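Local coordinates for protein minor fimbrium subunit Mfa5 (Porphyromonas gingivalis ATCC 33277, PDB 6TNJ) that serves as an accessory subunit of the minor fimbriae, adhesive surface pili that mediate biofilm formation and attachment to host cells and other oral bacteria, at residues Ile241-Tyr246 / Leu260-Glu265. Sequence-based numbering, arbitrary orientation.
Sequences IHTIGY and LTATDE
Ile-241 lays its aliphatic branches against the peptide carbonyl of Thr-261: both CG2 and the terminal CD1 come to 3.5 Å from Thr-261 O, the two branches lying against that oxygen. The same oxygen receives a weak hydrogen bond from Lys-235 of helix 223-236, whose Ala-231 also lies against Ile-241. While the side chain packs in this way, the backbone of Ile-241 is held at both polar atoms by a single residue, Thr-263. Thr-263 N donates to Ile-241 O over 2.9 Å in a nearly straight bond (167° at the hydrogen), the donor tilted 17° from the carbonyl plane. The hydroxyl of Thr-263 stands beside its own backbone N and accepts the N-H of Ile-241, with Ile-241 N 2.9 Å from Thr-263 OG1. This double grip comes just before the point where the backbone of Thr-243 pairs with His-267 and Phe-269 on the run into strand 268-271. Two residues further along the strand, Thr-243 meets Thr-261 with the side chains crossing at about a right angle. Thr-243 OG1 donates to Thr-261 OG1 over 2.8 Å, while the methyl CG2 of Thr-243 sits 3.4 Å from the same oxygen. The Thr-261 hydroxyl, set between its backbone N and carbonyl carbon (chi1 67°), is in turn bonded to Leu-258 O of helix 252-259, a short chain of hydrogen bonds linking strand to helix through two buried threonines. Between these polar grips, Ala-262 CB rests 3.7 Å from Ile-241 O. The contact illustrates how a parallel beta-alpha-beta crossover is closed: strand 240-246 leads through helix 252-259 to the adjacent edge strand 268-271, and loop 260-265 bonds back to the strand where the crossover started, in the Rossmann-like sheet of a von Willebrand factor type A domain.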
loop_
_atom_site.group_PDB
_atom_site.type_symbol
_atom_site.label_atom_id
_atom_site.label_comp_id
_atom_site.label_asym_id
_atom_site.label_seq_id
_atom_site.Cartn_x
_atom_site.Cartn_y
_atom_site.Cartn_z
ATOM N N ILE A 241 10.718 -3.031 0.435
ATOM C CA ILE A 241 9.296 -3.162 0.139
ATOM C C ILE A 241 9.113 -4.081 -1.056
ATOM O O ILE A 241 9.637 -3.824 -2.153
ATOM C CB ILE A 241 8.610 -1.812 -0.121
ATOM C CG1 ILE A 241 8.776 -0.872 1.067
ATOM C CG2 ILE A 241 7.155 -2.083 -0.389
ATOM C CD1 ILE A 241 7.972 0.407 0.956
ATOM N N HIS A 242 8.339 -5.144 -0.844
ATOM C CA HIS A 242 7.885 -6.034 -1.899
ATOM C C HIS A 242 6.411 -5.741 -2.103
ATOM O O HIS A 242 5.655 -5.753 -1.131
ATOM C CB HIS A 242 8.046 -7.510 -1.522
ATOM C CG HIS A 242 9.354 -7.849 -0.889
ATOM N ND1 HIS A 242 10.321 -8.588 -1.537
ATOM C CD2 HIS A 242 9.839 -7.609 0.351
ATOM C CE1 HIS A 242 11.346 -8.765 -0.733
ATOM N NE2 HIS A 242 11.083 -8.169 0.418
ATOM N N THR A 243 5.996 -5.486 -3.338
ATOM C CA THR A 243 4.609 -5.133 -3.587
ATOM C C THR A 243 3.983 -6.112 -4.564
ATOM O O THR A 243 4.546 -6.403 -5.621
ATOM C CB THR A 243 4.496 -3.696 -4.078
ATOM O OG1 THR A 243 5.035 -2.817 -3.072
ATOM C CG2 THR A 243 3.043 -3.328 -4.313
ATOM N N ILE A 244 2.794 -6.584 -4.218
ATOM C CA ILE A 244 1.996 -7.445 -5.082
ATOM C C ILE A 244 0.836 -6.609 -5.604
ATOM O O ILE A 244 -0.054 -6.228 -4.837
ATOM C CB ILE A 244 1.490 -8.691 -4.344
ATOM C CG1 ILE A 244 2.668 -9.442 -3.754
ATOM C CG2 ILE A 244 0.634 -9.544 -5.302
ATOM C CD1 ILE A 244 2.286 -10.565 -2.791
ATOM N N GLY A 245 0.864 -6.306 -6.899
ATOM C CA GLY A 245 -0.275 -5.761 -7.605
ATOM C C GLY A 245 -1.251 -6.886 -7.902
ATOM O O GLY A 245 -1.001 -7.706 -8.793
ATOM N N TYR A 246 -2.376 -6.923 -7.205
ATOM C CA TYR A 246 -3.251 -8.100 -7.178
ATOM C C TYR A 246 -4.473 -7.943 -8.079
ATOM O O TYR A 246 -5.332 -7.093 -7.831
ATOM C CB TYR A 246 -3.674 -8.342 -5.736
ATOM C CG TYR A 246 -4.372 -9.660 -5.431
ATOM C CD1 TYR A 246 -3.978 -10.826 -6.051
ATOM C CD2 TYR A 246 -5.396 -9.727 -4.489
ATOM C CE1 TYR A 246 -4.573 -12.019 -5.763
ATOM C CE2 TYR A 246 -6.003 -10.938 -4.168
ATOM C CZ TYR A 246 -5.574 -12.073 -4.829
ATOM O OH TYR A 246 -6.140 -13.282 -4.561
ATOM N N LEU A 260 5.595 1.495 -8.159
ATOM C CA LEU A 260 6.486 2.505 -7.612
ATOM C C LEU A 260 6.583 2.461 -6.089
ATOM O O LEU A 260 7.511 3.055 -5.532
ATOM C CB LEU A 260 6.031 3.886 -8.081
ATOM C CG LEU A 260 6.286 4.122 -9.571
ATOM C CD1 LEU A 260 5.606 5.425 -10.010
ATOM C CD2 LEU A 260 7.785 4.151 -9.929
ATOM N N THR A 261 5.666 1.785 -5.399
ATOM C CA THR A 261 5.837 1.619 -3.947
ATOM C C THR A 261 6.933 0.621 -3.611
ATOM O O THR A 261 7.472 0.662 -2.499
ATOM C CB THR A 261 4.550 1.147 -3.245
ATOM O OG1 THR A 261 4.215 -0.198 -3.645
ATOM C CG2 THR A 261 3.393 2.049 -3.511
ATOM N N ALA A 262 7.249 -0.290 -4.530
ATOM C CA ALA A 262 8.209 -1.348 -4.243
ATOM C C ALA A 262 9.635 -0.792 -4.222
ATOM O O ALA A 262 9.921 0.298 -4.722
ATOM C CB ALA A 262 8.089 -2.481 -5.269
ATOM N N THR A 263 10.548 -1.567 -3.641
ATOM C CA THR A 263 11.946 -1.133 -3.605
ATOM C C THR A 263 12.465 -0.826 -5.012
ATOM O O THR A 263 13.158 0.181 -5.235
ATOM C CB THR A 263 12.785 -2.206 -2.905
ATOM O OG1 THR A 263 12.628 -2.059 -1.497
ATOM C CG2 THR A 263 14.251 -2.091 -3.259
ATOM N N ASP A 264 12.130 -1.675 -5.965
ATOM C CA ASP A 264 12.456 -1.499 -7.375
ATOM C C ASP A 264 11.525 -2.401 -8.164
ATOM O O ASP A 264 10.701 -3.124 -7.593
ATOM C CB ASP A 264 13.923 -1.809 -7.657
ATOM C CG ASP A 264 14.331 -3.180 -7.186
ATOM O OD1 ASP A 264 13.538 -4.137 -7.316
ATOM O OD2 ASP A 264 15.465 -3.307 -6.696
ATOM N N GLU A 265 11.667 -2.386 -9.489
ATOM C CA GLU A 265 10.704 -3.116 -10.310
ATOM C C GLU A 265 10.804 -4.617 -10.098
ATOM O O GLU A 265 9.817 -5.335 -10.285
ATOM C CB GLU A 265 10.903 -2.772 -11.792
#